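PDB 3TS7: geranyltranstransferase from Methylococcus capsulatus, which probably condenses isopentenyl diphosphate with geranyl diphosphate to make (2E,6E)-farnesyl diphosphate, a magnesium-dependent step of isoprenoid synthesis. Local coordinates for residues E18-A23 / G50-P55; A26-A31 / Y44-G49; Q164-A169 / L180-I185; F225-D230 / K266-E271. All coordinates share one frame; numbering follows the deposited sequence.

Contact 1: E18-A23 / G50-P55; sequences ERVERA and GKRMRP. With PO4 (phosphate ion), chain E; PO4 (phosphate ion), chain F.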
loop_
_atom_site.group_PDB
_atom_site.type_symbol
_atom_site.label_atom_id
_atom_site.label_comp_id
_atom_site.label_asym_id
_atom_site.label_seq_id
_atom_site.Cartn_x
_atom_site.Cartn_y
_atom_site.Cartn_z
ATOM N N GLU B 18 -7.442 -7.277 23.046
ATOM C CA GLU B 18 -8.063 -6.037 23.505
ATOM C C GLU B 18 -7.156 -4.830 23.278
ATOM O O GLU B 18 -7.628 -3.772 22.846
ATOM C CB GLU B 18 -8.456 -6.147 24.975
ATOM C CG GLU B 18 -9.669 -7.053 25.214
ATOM C CD GLU B 18 -9.771 -7.565 26.653
ATOM O OE1 GLU B 18 -9.026 -7.071 27.532
ATOM O OE2 GLU B 18 -10.599 -8.471 26.902
ATOM N N ARG B 19 -5.863 -4.997 23.557
ATOM C CA ARG B 19 -4.867 -3.939 23.355
ATOM C C ARG B 19 -4.731 -3.550 21.877
ATOM O O ARG B 19 -4.682 -2.360 21.551
ATOM C CB ARG B 19 -3.512 -4.335 23.934
ATOM C CG ARG B 19 -2.457 -3.274 23.774
ATOM C CD ARG B 19 -1.102 -3.763 24.197
ATOM N NE ARG B 19 -0.125 -2.681 24.096
ATOM C CZ ARG B 19 0.447 -2.077 25.128
ATOM N NH1 ARG B 19 0.165 -2.466 26.368
ATOM N NH2 ARG B 19 1.320 -1.096 24.917
ATOM N N VAL B 20 -4.700 -4.539 20.983
ATOM C CA VAL B 20 -4.668 -4.240 19.544
ATOM C C VAL B 20 -6.005 -3.644 19.032
ATOM O O VAL B 20 -5.995 -2.803 18.134
ATOM C CB VAL B 20 -4.229 -5.474 18.690
ATOM C CG1 VAL B 20 -5.377 -6.445 18.504
ATOM C CG2 VAL B 20 -3.664 -5.028 17.337
ATOM N N GLU B 21 -7.138 -4.063 19.603
ATOM C CA GLU B 21 -8.434 -3.533 19.192
ATOM C C GLU B 21 -8.492 -2.017 19.401
ATOM O O GLU B 21 -8.985 -1.290 18.530
ATOM C CB GLU B 21 -9.574 -4.193 19.969
ATOM C CG GLU B 21 -10.989 -3.798 19.511
ATOM C CD GLU B 21 -11.397 -4.425 18.184
ATOM O OE1 GLU B 21 -12.335 -3.902 17.549
ATOM O OE2 GLU B 21 -10.799 -5.445 17.771
ATOM N N ARG B 22 -7.977 -1.565 20.543
ATOM C CA ARG B 22 -7.901 -0.142 20.888
ATOM C C ARG B 22 -6.849 0.588 20.065
ATOM O O ARG B 22 -7.016 1.768 19.728
ATOM C CB ARG B 22 -7.590 0.037 22.373
ATOM C CG ARG B 22 -8.711 -0.415 23.339
ATOM C CD ARG B 22 -8.434 0.030 24.777
ATOM N NE ARG B 22 -7.005 -0.022 25.114
ATOM C CZ ARG B 22 -6.387 -1.044 25.715
ATOM N NH1 ARG B 22 -7.063 -2.133 26.075
ATOM N NH2 ARG B 22 -5.077 -0.975 25.962
ATOM N N ALA B 23 -5.769 -0.112 19.733
ATOM C CA ALA B 23 -4.676 0.509 18.999
ATOM C C ALA B 23 -5.062 0.723 17.531
ATOM O O ALA B 23 -4.705 1.759 16.938
ATOM C CB ALA B 23 -3.379 -0.285 19.149
ATOM N N GLY B 50 -11.629 -10.859 15.329
ATOM C CA GLY B 50 -10.775 -11.595 14.403
ATOM C C GLY B 50 -9.690 -12.202 15.267
ATOM O O GLY B 50 -9.504 -11.782 16.413
ATOM N N LYS B 51 -8.965 -13.179 14.733
ATOM C CA LYS B 51 -7.963 -13.896 15.526
ATOM C C LYS B 51 -6.747 -13.055 15.924
ATOM O O LYS B 51 -6.121 -13.333 16.950
ATOM C CB LYS B 51 -7.520 -15.174 14.812
ATOM C CG LYS B 51 -8.661 -16.120 14.460
ATOM C CD LYS B 51 -8.119 -17.430 13.889
ATOM C CE LYS B 51 -9.115 -18.089 12.942
ATOM N NZ LYS B 51 -9.057 -17.479 11.582
ATOM N N ARG B 52 -6.437 -12.023 15.131
ATOM C CA ARG B 52 -5.273 -11.134 15.359
ATOM C C ARG B 52 -3.961 -11.911 15.433
ATOM O O ARG B 52 -3.101 -11.610 16.265
ATOM C CB ARG B 52 -5.436 -10.245 16.613
ATOM C CG ARG B 52 -6.773 -9.538 16.743
ATOM C CD ARG B 52 -7.019 -8.584 15.590
ATOM N NE ARG B 52 -8.160 -7.702 15.825
ATOM C CZ ARG B 52 -8.755 -6.973 14.881
ATOM N NH1 ARG B 52 -8.333 -7.015 13.626
ATOM N NH2 ARG B 52 -9.787 -6.200 15.195
ATOM N N MET B 53 -3.811 -12.903 14.554
ATOM C CA MET B 53 -2.659 -13.792 14.612
ATOM C C MET B 53 -1.357 -13.021 14.404
ATOM O O MET B 53 -0.368 -13.236 15.117
ATOM C CB MET B 53 -2.774 -14.892 13.550
ATOM C CG MET B 53 -1.750 -16.022 13.748
ATOM S SD MET B 53 -1.008 -16.719 12.257
ATOM C CE MET B 53 -2.407 -17.034 11.193
ATOM N N ARG B 54 -1.350 -12.135 13.413
ATOM C CA ARG B 54 -0.131 -11.375 13.131
ATOM C C ARG B 54 0.302 -10.408 14.258
ATOM O O ARG B 54 1.491 -10.380 14.589
ATOM C CB ARG B 54 -0.171 -10.742 11.737
ATOM C CG ARG B 54 -0.113 -11.785 10.640
ATOM C CD ARG B 54 -0.961 -11.389 9.466
ATOM N NE ARG B 54 -1.178 -12.525 8.580
ATOM C CZ ARG B 54 -2.200 -13.362 8.671
ATOM N NH1 ARG B 54 -2.295 -14.360 7.811
ATOM N NH2 ARG B 54 -3.127 -13.200 9.602
ATOM N N PRO B 55 -0.641 -9.622 14.840
ATOM C CA PRO B 55 -0.342 -8.854 16.053
ATOM C C PRO B 55 0.111 -9.701 17.230
ATOM O O PRO B 55 1.004 -9.284 17.954
ATOM C CB PRO B 55 -1.693 -8.218 16.397
ATOM C CG PRO B 55 -2.269 -7.945 15.070
ATOM C CD PRO B 55 -1.919 -9.165 14.255
HETATM P P PO4 E . -5.702 -16.095 9.309
HETATM O O1 PO4 E . -6.782 -15.238 8.684
HETATM O O2 PO4 E . -5.410 -15.639 10.718
HETATM O O3 PO4 E . -6.169 -17.523 9.367
HETATM O O4 PO4 E . -4.457 -15.990 8.463
HETATM P P PO4 F . -8.654 -13.133 10.596
HETATM O O1 PO4 F . -7.658 -12.012 10.735
HETATM O O2 PO4 F . -8.109 -14.371 11.264
HETATM O O3 PO4 F . -9.945 -12.754 11.279
HETATM O O4 PO4 F . -8.906 -13.390 9.135
HETATM O O HOH W 1 -8.803 -7.389 18.446
#
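Arg-52, in the Gly-Lys-Arg-x-Arg-Pro run typical of trans-prenyl diphosphate synthases that leads from helix 36-46 into helix 53-65 of the all-helical fold, meets Glu-21 of helix 5-27. The guanidinium brings its edge to the acid: Arg-52 NH2 lies 2.9 Å from Glu-21 OE2 with an N-H...O angle of 160°. The two flat groups are turned 40° apart, and while OE2 lies close to the guanidinium plane, the nitrogen comes to the syn side of OE2 somewhat above the carboxylate plane. A water bridges the same pair, receiving a bond from Arg-52 NE (2.7 Å) and giving one to Glu-21 OE2. Further partners lie outside the two segments: Arg-52 NH2 also bonds Val-46 O, Arg-52 NH1 pairs with Glu-80, and Glu-21 OE1 takes the N-H of Gly-48.

With CG opposite the carbonyl carbon (chi1 -47°), Arg-52 CG comes 3.8 Å from Val-20 CG1, the side chains crossing at a slant; the chi2 bend turns the guanidinium toward the acid. Val-20 CG2 rests on Pro-55 CB (3.9 Å), these side chains crossing at about a right angle.

Two phosphate ions, probably from the crystallisation liquor, lie nearby, consistent with the family's diphosphate-binding role for this motif. Lys-51 makes only a long bond to one; Arg-54 NH1 bonds O4 of the other at 2.8 Å.

Contact 2: A26-A31 / Y44-G49; sequences ARLPAA and YSVLGG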
loop_
_atom_site.group_PDB
_atom_site.type_symbol
_atom_site.label_atom_id
_atom_site.label_comp_id
_atom_site.label_asym_id
_atom_site.label_seq_id
_atom_site.Cartn_x
_atom_site.Cartn_y
_atom_site.Cartn_z
ATOM N N ALA B 26 -7.597 3.644 17.483
ATOM C CA ALA B 26 -6.838 4.880 17.616
ATOM C C ALA B 26 -6.127 5.307 16.324
ATOM O O ALA B 26 -5.865 6.495 16.136
ATOM C CB ALA B 26 -5.843 4.794 18.790
ATOM N N ARG B 27 -5.834 4.354 15.433
ATOM C CA ARG B 27 -5.138 4.667 14.175
ATOM C C ARG B 27 -6.068 4.700 12.956
ATOM O O ARG B 27 -5.631 4.995 11.846
ATOM C CB ARG B 27 -3.964 3.699 13.944
ATOM C CG ARG B 27 -2.747 3.981 14.818
ATOM C CD ARG B 27 -1.888 2.748 15.078
ATOM N NE ARG B 27 -0.800 3.054 16.009
ATOM C CZ ARG B 27 -0.909 2.996 17.340
ATOM N NH1 ARG B 27 -2.048 2.622 17.907
ATOM N NH2 ARG B 27 0.120 3.315 18.104
ATOM N N LEU B 28 -7.343 4.380 13.150
ATOM C CA LEU B 28 -8.277 4.441 12.036
ATOM C C LEU B 28 -9.001 5.793 12.034
ATOM O O LEU B 28 -9.472 6.231 13.087
ATOM C CB LEU B 28 -9.290 3.297 12.093
ATOM C CG LEU B 28 -8.787 1.921 11.619
ATOM C CD1 LEU B 28 -9.785 0.846 12.022
ATOM C CD2 LEU B 28 -8.528 1.901 10.124
ATOM N N PRO B 29 -9.089 6.448 10.857
ATOM C CA PRO B 29 -9.778 7.750 10.779
ATOM C C PRO B 29 -11.251 7.608 11.176
ATOM O O PRO B 29 -11.887 6.613 10.816
ATOM C CB PRO B 29 -9.647 8.138 9.302
ATOM C CG PRO B 29 -8.528 7.268 8.753
ATOM C CD PRO B 29 -8.614 5.991 9.537
ATOM N N ALA B 30 -11.764 8.597 11.907
ATOM C CA ALA B 30 -13.099 8.559 12.521
ATOM C C ALA B 30 -14.264 8.296 11.563
ATOM O O ALA B 30 -14.263 8.751 10.415
ATOM C CB ALA B 30 -13.354 9.838 13.286
ATOM N N ALA B 31 -15.261 7.585 12.082
ATOM C CA ALA B 31 -16.464 7.176 11.353
ATOM C C ALA B 31 -17.352 8.364 10.954
ATOM O O ALA B 31 -18.110 8.280 9.980
ATOM C CB ALA B 31 -17.268 6.187 12.198
ATOM N N TYR B 44 -15.248 -1.224 9.472
ATOM C CA TYR B 44 -16.142 -2.392 9.451
ATOM C C TYR B 44 -15.330 -3.661 9.237
ATOM O O TYR B 44 -15.621 -4.700 9.823
ATOM C CB TYR B 44 -17.164 -2.235 8.331
ATOM C CG TYR B 44 -18.066 -3.414 8.076
ATOM C CD1 TYR B 44 -19.311 -3.510 8.707
ATOM C CD2 TYR B 44 -17.702 -4.411 7.162
ATOM C CE1 TYR B 44 -20.167 -4.578 8.445
ATOM C CE2 TYR B 44 -18.537 -5.490 6.913
ATOM C CZ TYR B 44 -19.766 -5.569 7.557
ATOM O OH TYR B 44 -20.600 -6.630 7.297
ATOM N N SER B 45 -14.321 -3.554 8.381
ATOM C CA SER B 45 -13.440 -4.663 8.069
ATOM C C SER B 45 -12.344 -4.900 9.111
ATOM O O SER B 45 -11.980 -6.046 9.370
ATOM C CB SER B 45 -12.845 -4.469 6.690
ATOM O OG SER B 45 -13.860 -4.519 5.704
ATOM N N VAL B 46 -11.831 -3.837 9.722
ATOM C CA VAL B 46 -10.718 -3.986 10.663
ATOM C C VAL B 46 -11.155 -4.315 12.089
ATOM O O VAL B 46 -10.541 -5.154 12.749
ATOM C CB VAL B 46 -9.795 -2.743 10.660
ATOM C CG1 VAL B 46 -8.756 -2.799 11.786
ATOM C CG2 VAL B 46 -9.095 -2.645 9.351
ATOM N N LEU B 47 -12.215 -3.667 12.557
ATOM C CA LEU B 47 -12.555 -3.720 13.969
ATOM C C LEU B 47 -13.592 -4.790 14.274
ATOM O O LEU B 47 -14.175 -5.379 13.359
ATOM C CB LEU B 47 -13.028 -2.347 14.461
ATOM C CG LEU B 47 -12.004 -1.217 14.432
ATOM C CD1 LEU B 47 -12.671 0.108 14.757
ATOM C CD2 LEU B 47 -10.822 -1.489 15.380
ATOM N N GLY B 48 -13.798 -5.042 15.562
ATOM C CA GLY B 48 -14.798 -6.008 16.031
ATOM C C GLY B 48 -14.285 -7.434 16.150
ATOM O O GLY B 48 -15.064 -8.386 16.070
ATOM N N GLY B 49 -12.977 -7.589 16.342
ATOM C CA GLY B 49 -12.382 -8.911 16.523
ATOM C C GLY B 49 -11.793 -9.542 15.270
ATOM O O GLY B 49 -11.524 -8.869 14.267
#
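Leu-28 lays its CD1 methyl against two consecutive residues, Val-46 and Leu-47, and that single methyl carries the whole contact. On Val-46 it sits level with CB and CG1, each 3.8 Å from Leu-28 CD1, so it rests on the base of that branch as well as on the methyl. On Leu-47 it meets the branch point: Leu-47 CG is 3.9 Å from Leu-28 CD1, and Leu-47 CD1 is scarcely farther. Two torsions explain the reach of Leu-28. With CG opposite the carbonyl carbon (chi1 -78°) and an extended second torsion (chi2 167°), CD1 is thrust out as the leading atom. Val-46 answers with CG1 held opposite its own backbone N (chi1 171°), and the two side chains meet at a slant.

In the all-alpha isoprenoid synthase fold this closes the connection between helix 5-27 and helix 36-46, joining the loop just after the first to the C-terminal end of the second. Helices 73-90 and 113-133 complete the buried apolar cluster, through Phe-81, Leu-123 and Leu-126 on Leu-28 and Val-84 on Val-46. Arg-43 donates to the carbonyl oxygens of both Leu-28 and Pro-29. The chain leaves helical geometry at Leu-47 and runs on into Gly-48 and Gly-49, where the backbone angles would jam any CB against the preceding carbonyl oxygen.

Contact 3: Q164-A169 / L180-I185; sequences QAIDLA and LENMHI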
loop_
_atom_site.group_PDB
_atom_site.type_symbol
_atom_site.label_atom_id
_atom_site.label_comp_id
_atom_site.label_asym_id
_atom_site.label_seq_id
_atom_site.Cartn_x
_atom_site.Cartn_y
_atom_site.Cartn_z
ATOM N N GLN B 164 -0.664 -14.290 -4.119
ATOM C CA GLN B 164 -2.057 -14.384 -4.525
ATOM C C GLN B 164 -2.158 -14.594 -6.045
ATOM O O GLN B 164 -2.967 -15.409 -6.496
ATOM C CB GLN B 164 -2.883 -13.181 -4.027
ATOM C CG GLN B 164 -4.325 -13.086 -4.569
ATOM C CD GLN B 164 -5.273 -14.215 -4.156
ATOM O OE1 GLN B 164 -4.873 -15.223 -3.574
ATOM N NE2 GLN B 164 -6.552 -14.036 -4.469
ATOM N N ALA B 165 -1.299 -13.904 -6.805
ATOM C CA ALA B 165 -1.185 -14.103 -8.260
ATOM C C ALA B 165 -0.801 -15.543 -8.619
ATOM O O ALA B 165 -1.377 -16.123 -9.539
ATOM C CB ALA B 165 -0.191 -13.131 -8.878
ATOM N N ILE B 166 0.164 -16.111 -7.893
ATOM C CA ILE B 166 0.572 -17.509 -8.104
ATOM C C ILE B 166 -0.579 -18.476 -7.782
ATOM O O ILE B 166 -0.838 -19.423 -8.530
ATOM C CB ILE B 166 1.874 -17.834 -7.346
ATOM C CG1 ILE B 166 3.021 -17.002 -7.931
ATOM C CG2 ILE B 166 2.224 -19.342 -7.432
ATOM C CD1 ILE B 166 4.265 -17.016 -7.083
ATOM N N ASP B 167 -1.292 -18.196 -6.695
ATOM C CA ASP B 167 -2.467 -18.959 -6.279
ATOM C C ASP B 167 -3.602 -18.981 -7.328
ATOM O O ASP B 167 -4.219 -20.029 -7.565
ATOM C CB ASP B 167 -2.975 -18.404 -4.950
ATOM C CG ASP B 167 -3.870 -19.370 -4.201
ATOM O OD1 ASP B 167 -4.105 -20.499 -4.672
ATOM O OD2 ASP B 167 -4.340 -18.992 -3.115
ATOM N N LEU B 168 -3.870 -17.835 -7.948
ATOM C CA LEU B 168 -4.869 -17.750 -9.014
ATOM C C LEU B 168 -4.429 -18.482 -10.285
ATOM O O LEU B 168 -5.232 -19.159 -10.915
ATOM C CB LEU B 168 -5.229 -16.288 -9.323
ATOM C CG LEU B 168 -5.975 -15.565 -8.195
ATOM C CD1 LEU B 168 -6.257 -14.120 -8.578
ATOM C CD2 LEU B 168 -7.264 -16.295 -7.798
ATOM N N ALA B 169 -3.149 -18.365 -10.632
ATOM C CA ALA B 169 -2.582 -18.986 -11.832
ATOM C C ALA B 169 -2.429 -20.519 -11.743
ATOM O O ALA B 169 -2.030 -21.170 -12.718
ATOM C CB ALA B 169 -1.224 -18.330 -12.177
ATOM N N LEU B 180 4.201 -25.833 -4.317
ATOM C CA LEU B 180 3.090 -25.515 -3.435
ATOM C C LEU B 180 3.582 -24.764 -2.193
ATOM O O LEU B 180 2.918 -23.838 -1.723
ATOM C CB LEU B 180 2.323 -26.775 -3.054
ATOM C CG LEU B 180 1.172 -26.687 -2.055
ATOM C CD1 LEU B 180 0.046 -25.822 -2.613
ATOM C CD2 LEU B 180 0.665 -28.087 -1.679
ATOM N N GLU B 181 4.749 -25.155 -1.683
ATOM C CA GLU B 181 5.354 -24.469 -0.552
ATOM C C GLU B 181 5.670 -23.000 -0.905
ATOM O O GLU B 181 5.280 -22.102 -0.161
ATOM C CB GLU B 181 6.576 -25.237 -0.011
ATOM C CG GLU B 181 6.165 -26.519 0.776
ATOM C CD GLU B 181 7.319 -27.263 1.463
ATOM O OE1 GLU B 181 8.433 -26.731 1.563
ATOM O OE2 GLU B 181 7.101 -28.401 1.925
ATOM N N ASN B 182 6.291 -22.772 -2.066
ATOM C CA ASN B 182 6.697 -21.428 -2.518
ATOM C C ASN B 182 5.553 -20.421 -2.596
ATOM O O ASN B 182 5.696 -19.249 -2.225
ATOM C CB ASN B 182 7.404 -21.495 -3.878
ATOM C CG ASN B 182 7.595 -20.109 -4.508
ATOM O OD1 ASN B 182 8.495 -19.370 -4.128
ATOM N ND2 ASN B 182 6.751 -19.769 -5.475
ATOM N N MET B 183 4.434 -20.897 -3.114
ATOM C CA MET B 183 3.217 -20.150 -3.182
ATOM C C MET B 183 2.729 -19.739 -1.790
ATOM O O MET B 183 2.378 -18.571 -1.569
ATOM C CB MET B 183 2.170 -21.033 -3.829
ATOM C CG MET B 183 0.983 -20.311 -4.313
ATOM S SD MET B 183 -0.443 -21.126 -3.675
ATOM C CE MET B 183 -0.752 -20.001 -2.368
ATOM N N HIS B 184 2.695 -20.695 -0.863
ATOM C CA HIS B 184 2.247 -20.412 0.503
ATOM C C HIS B 184 3.189 -19.493 1.286
ATOM O O HIS B 184 2.721 -18.648 2.059
ATOM C CB HIS B 184 2.005 -21.705 1.287
ATOM C CG HIS B 184 0.704 -22.369 0.977
ATOM N ND1 HIS B 184 -0.513 -21.735 1.132
ATOM C CD2 HIS B 184 0.422 -23.623 0.542
ATOM C CE1 HIS B 184 -1.488 -22.562 0.799
ATOM N NE2 HIS B 184 -0.948 -23.715 0.441
ATOM N N ILE B 185 4.492 -19.667 1.061
ATOM C CA ILE B 185 5.566 -18.840 1.635
ATOM C C ILE B 185 5.394 -17.377 1.201
ATOM O O ILE B 185 5.516 -16.457 2.019
ATOM C CB ILE B 185 6.960 -19.397 1.247
ATOM C CG1 ILE B 185 7.288 -20.645 2.077
ATOM C CG2 ILE B 185 8.104 -18.393 1.481
ATOM C CD1 ILE B 185 8.376 -21.561 1.449
#
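Met-183 threads its side chain past Ile-166 and ends beside Asp-167, and its torsions define the contact. The first places CG opposite the backbone N; the next two are unusual, chi2 at -129° and chi3 at 101°, and bend the thioether so that SD and CE come across the Asp-167 carboxylate at a slant. Ile-166 sends CG2, likewise opposite its backbone N, against the start of that chain: Ile-166 CG2 and Met-183 CG are 3.5 Å apart, tighter than ordinary van der Waals contact, with the two side chains running past each other in opposite senses. Farther out, Met-183 CE lies 3.7 Å from Asp-167 CG, and Met-183 SD lies 3.8 Å from Asp-167 OD1. Met-183 CE also sits 3.9 Å above the ring plane of His-184, toward its rim.

These residues pack helix 160-168 on helix 177-201 of the all-helical synthase fold, the local axes 9.0 Å apart and 140° between their directions. An alanine in place of Met-183 is likely to leave a gap beside Ile-166 CG2 and take the thioether away from the Asp-167 carboxylate and the His-184 ring.

At the other edge, Ile-166 CD1 approaches Asn-182 ND2 to 4.0 Å, the side chains crossing at about a right angle, while Asn-182 OD1 bonds Arg-186. Met-34 of the second subunit packs on both Ile-166 and Asn-182, placing this edge at the dimer interface.

Contact 4: F225-D230 / K266-E271; sequences FQIQDD and KEKAEE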
loop_
_atom_site.group_PDB
_atom_site.type_symbol
_atom_site.label_atom_id
_atom_site.label_comp_id
_atom_site.label_asym_id
_atom_site.label_seq_id
_atom_site.Cartn_x
_atom_site.Cartn_y
_atom_site.Cartn_z
ATOM N N PHE B 225 0.796 -24.358 9.560
ATOM C CA PHE B 225 -0.648 -24.157 9.819
ATOM C C PHE B 225 -1.530 -24.295 8.570
ATOM O O PHE B 225 -2.692 -24.744 8.637
ATOM C CB PHE B 225 -0.931 -22.863 10.628
ATOM C CG PHE B 225 -1.307 -21.656 9.795
ATOM C CD1 PHE B 225 -2.638 -21.397 9.477
ATOM C CD2 PHE B 225 -0.343 -20.755 9.377
ATOM C CE1 PHE B 225 -3.004 -20.269 8.717
ATOM C CE2 PHE B 225 -0.699 -19.621 8.614
ATOM C CZ PHE B 225 -2.024 -19.382 8.290
ATOM N N GLN B 226 -0.974 -23.923 7.431
ATOM C CA GLN B 226 -1.701 -24.106 6.185
ATOM C C GLN B 226 -1.735 -25.573 5.739
ATOM O O GLN B 226 -2.731 -26.009 5.181
ATOM C CB GLN B 226 -1.162 -23.186 5.117
ATOM C CG GLN B 226 -1.543 -21.750 5.387
ATOM C CD GLN B 226 -1.072 -20.847 4.306
ATOM O OE1 GLN B 226 0.117 -20.791 3.999
ATOM N NE2 GLN B 226 -2.001 -20.134 3.700
ATOM N N ILE B 227 -0.672 -26.325 6.026
ATOM C CA ILE B 227 -0.698 -27.779 5.836
ATOM C C ILE B 227 -1.843 -28.340 6.687
ATOM O O ILE B 227 -2.678 -29.100 6.193
ATOM C CB ILE B 227 0.634 -28.469 6.206
ATOM C CG1 ILE B 227 1.763 -28.010 5.285
ATOM C CG2 ILE B 227 0.482 -30.008 6.101
ATOM C CD1 ILE B 227 3.169 -28.393 5.771
ATOM N N GLN B 228 -1.913 -27.913 7.948
ATOM C CA GLN B 228 -3.000 -28.330 8.843
ATOM C C GLN B 228 -4.413 -27.888 8.414
ATOM O O GLN B 228 -5.379 -28.641 8.599
ATOM C CB GLN B 228 -2.694 -27.966 10.309
ATOM C CG GLN B 228 -3.667 -28.556 11.344
ATOM C CD GLN B 228 -3.572 -30.070 11.489
ATOM O OE1 GLN B 228 -2.541 -30.674 11.200
ATOM N NE2 GLN B 228 -4.656 -30.687 11.948
ATOM N N ASP B 229 -4.531 -26.688 7.841
ATOM C CA ASP B 229 -5.782 -26.264 7.199
ATOM C C ASP B 229 -6.242 -27.277 6.153
ATOM O O ASP B 229 -7.417 -27.635 6.112
ATOM C CB ASP B 229 -5.638 -24.890 6.531
ATOM C CG ASP B 229 -5.779 -23.729 7.515
ATOM O OD1 ASP B 229 -5.458 -22.581 7.126
ATOM O OD2 ASP B 229 -6.205 -23.959 8.669
ATOM N N ASP B 230 -5.314 -27.723 5.313
ATOM C CA ASP B 230 -5.624 -28.712 4.278
ATOM C C ASP B 230 -6.038 -30.057 4.866
ATOM O O ASP B 230 -6.992 -30.662 4.383
ATOM C CB ASP B 230 -4.439 -28.887 3.325
ATOM C CG ASP B 230 -4.275 -27.711 2.385
ATOM O OD1 ASP B 230 -5.071 -26.757 2.500
ATOM O OD2 ASP B 230 -3.355 -27.734 1.544
ATOM N N LYS B 266 0.314 -34.969 7.164
ATOM C CA LYS B 266 0.448 -35.004 8.631
ATOM C C LYS B 266 1.874 -34.985 9.119
ATOM O O LYS B 266 2.187 -34.219 10.023
ATOM C CB LYS B 266 -0.283 -36.198 9.223
ATOM C CG LYS B 266 -1.765 -35.977 9.313
ATOM C CD LYS B 266 -2.450 -37.143 9.971
ATOM C CE LYS B 266 -3.934 -36.898 9.979
ATOM N NZ LYS B 266 -4.713 -38.113 10.330
ATOM N N GLU B 267 2.734 -35.807 8.515
ATOM C CA GLU B 267 4.160 -35.863 8.871
ATOM C C GLU B 267 4.912 -34.588 8.519
ATOM O O GLU B 267 5.815 -34.163 9.257
ATOM C CB GLU B 267 4.840 -37.043 8.170
ATOM C CG GLU B 267 6.320 -37.256 8.535
ATOM C CD GLU B 267 7.068 -38.089 7.503
ATOM O OE1 GLU B 267 8.141 -37.639 7.041
ATOM O OE2 GLU B 267 6.582 -39.188 7.150
ATOM N N LYS B 268 4.587 -34.008 7.364
ATOM C CA LYS B 268 5.202 -32.740 6.957
ATOM C C LYS B 268 4.891 -31.589 7.936
ATOM O O LYS B 268 5.791 -30.826 8.288
ATOM C CB LYS B 268 4.792 -32.330 5.532
ATOM C CG LYS B 268 5.733 -31.295 4.931
ATOM C CD LYS B 268 6.651 -31.885 3.865
ATOM C CE LYS B 268 7.727 -32.812 4.422
ATOM N NZ LYS B 268 9.018 -32.624 3.711
ATOM N N ALA B 269 3.633 -31.468 8.353
ATOM C CA ALA B 269 3.255 -30.436 9.348
ATOM C C ALA B 269 4.008 -30.649 10.671
ATOM O O ALA B 269 4.586 -29.712 11.233
ATOM C CB ALA B 269 1.776 -30.448 9.584
ATOM N N GLU B 270 4.007 -31.902 11.142
ATOM C CA GLU B 270 4.727 -32.297 12.351
ATOM C C GLU B 270 6.209 -31.943 12.281
ATOM O O GLU B 270 6.766 -31.401 13.244
ATOM C CB GLU B 270 4.486 -33.791 12.667
ATOM C CG GLU B 270 5.466 -34.443 13.672
ATOM C CD GLU B 270 5.455 -33.794 15.066
ATOM O OE1 GLU B 270 4.434 -33.202 15.455
ATOM O OE2 GLU B 270 6.471 -33.895 15.784
ATOM N N GLU B 271 6.837 -32.192 11.131
ATOM C CA GLU B 271 8.255 -31.868 10.935
ATOM C C GLU B 271 8.526 -30.352 10.986
ATOM O O GLU B 271 9.543 -29.899 11.509
ATOM C CB GLU B 271 8.743 -32.440 9.598
ATOM C CG GLU B 271 10.234 -32.223 9.317
ATOM C CD GLU B 271 10.611 -32.450 7.845
ATOM O OE1 GLU B 271 11.807 -32.296 7.506
ATOM O OE2 GLU B 271 9.717 -32.783 7.032
#
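This is close apolar packing between two helices, 208-237 and 262-279, in the C-terminal part of the all-helical fold. The evidence is the backbone approach: the CA atoms of Ile-227 and Ala-269 are just 5.9 Å apart, a spacing that the small alanine side chain permits. Ile-227 CG2 touches Ala-269 CB at 3.7 Å. Its longer branch goes past the methyl: with CG1 opposite the carbonyl carbon (chi1 -64°) and the chain extended beyond it, Ile-227 CD1 reaches to 4.0 Å from Lys-268 CG and equally near the Ala-269 N. A glycine replacing Ile-227 would probably open a gap over Ala-269 and remove one of the apolar neighbours of Lys-268 CG.

Lys-268 lends only the base of its side chain. The chain then bends away at several torsions, bringing NZ to 3.4 Å from Glu-271 OE2 in a salt bridge on its own helix. Tyr-256 also packs on Ile-227.

Immediately after this packed turn, Asp-229 pairs with Arg-300 and Asp-230 accepts the backbone N-H of Tyr-256; they open the second DDxxD motif, which in prenyl synthases of this family binds magnesium and diphosphate.

How the contacts relate
Along the chain, contact 2 falls between the two segments of contact 1, and contacts 3 and 4 follow in series. Contacts 1 and 2 share helix 5-27, with centres about 11 Å apart, so the glycine-rich run leading from helix 36-46 into helix 53-65 has contacts to helix 5-27 or the loop after it at both ends. Contacts 3 and 4, centres about 17 Å apart, each have one segment on the consecutive helices 177-201 and 208-237, and His-184 ND1 packs 3.1 Å from Gln-226 OE1. Contacts 1 and 4 are about 25 Å apart between centres, on opposite sides of the chain's centre, yet Met-53 CE touches Phe-225 CZ at 3.8 Å. The phosphate-holding motif and the second aspartate-rich helix come together here, consistent with both bordering one active site, as in this family.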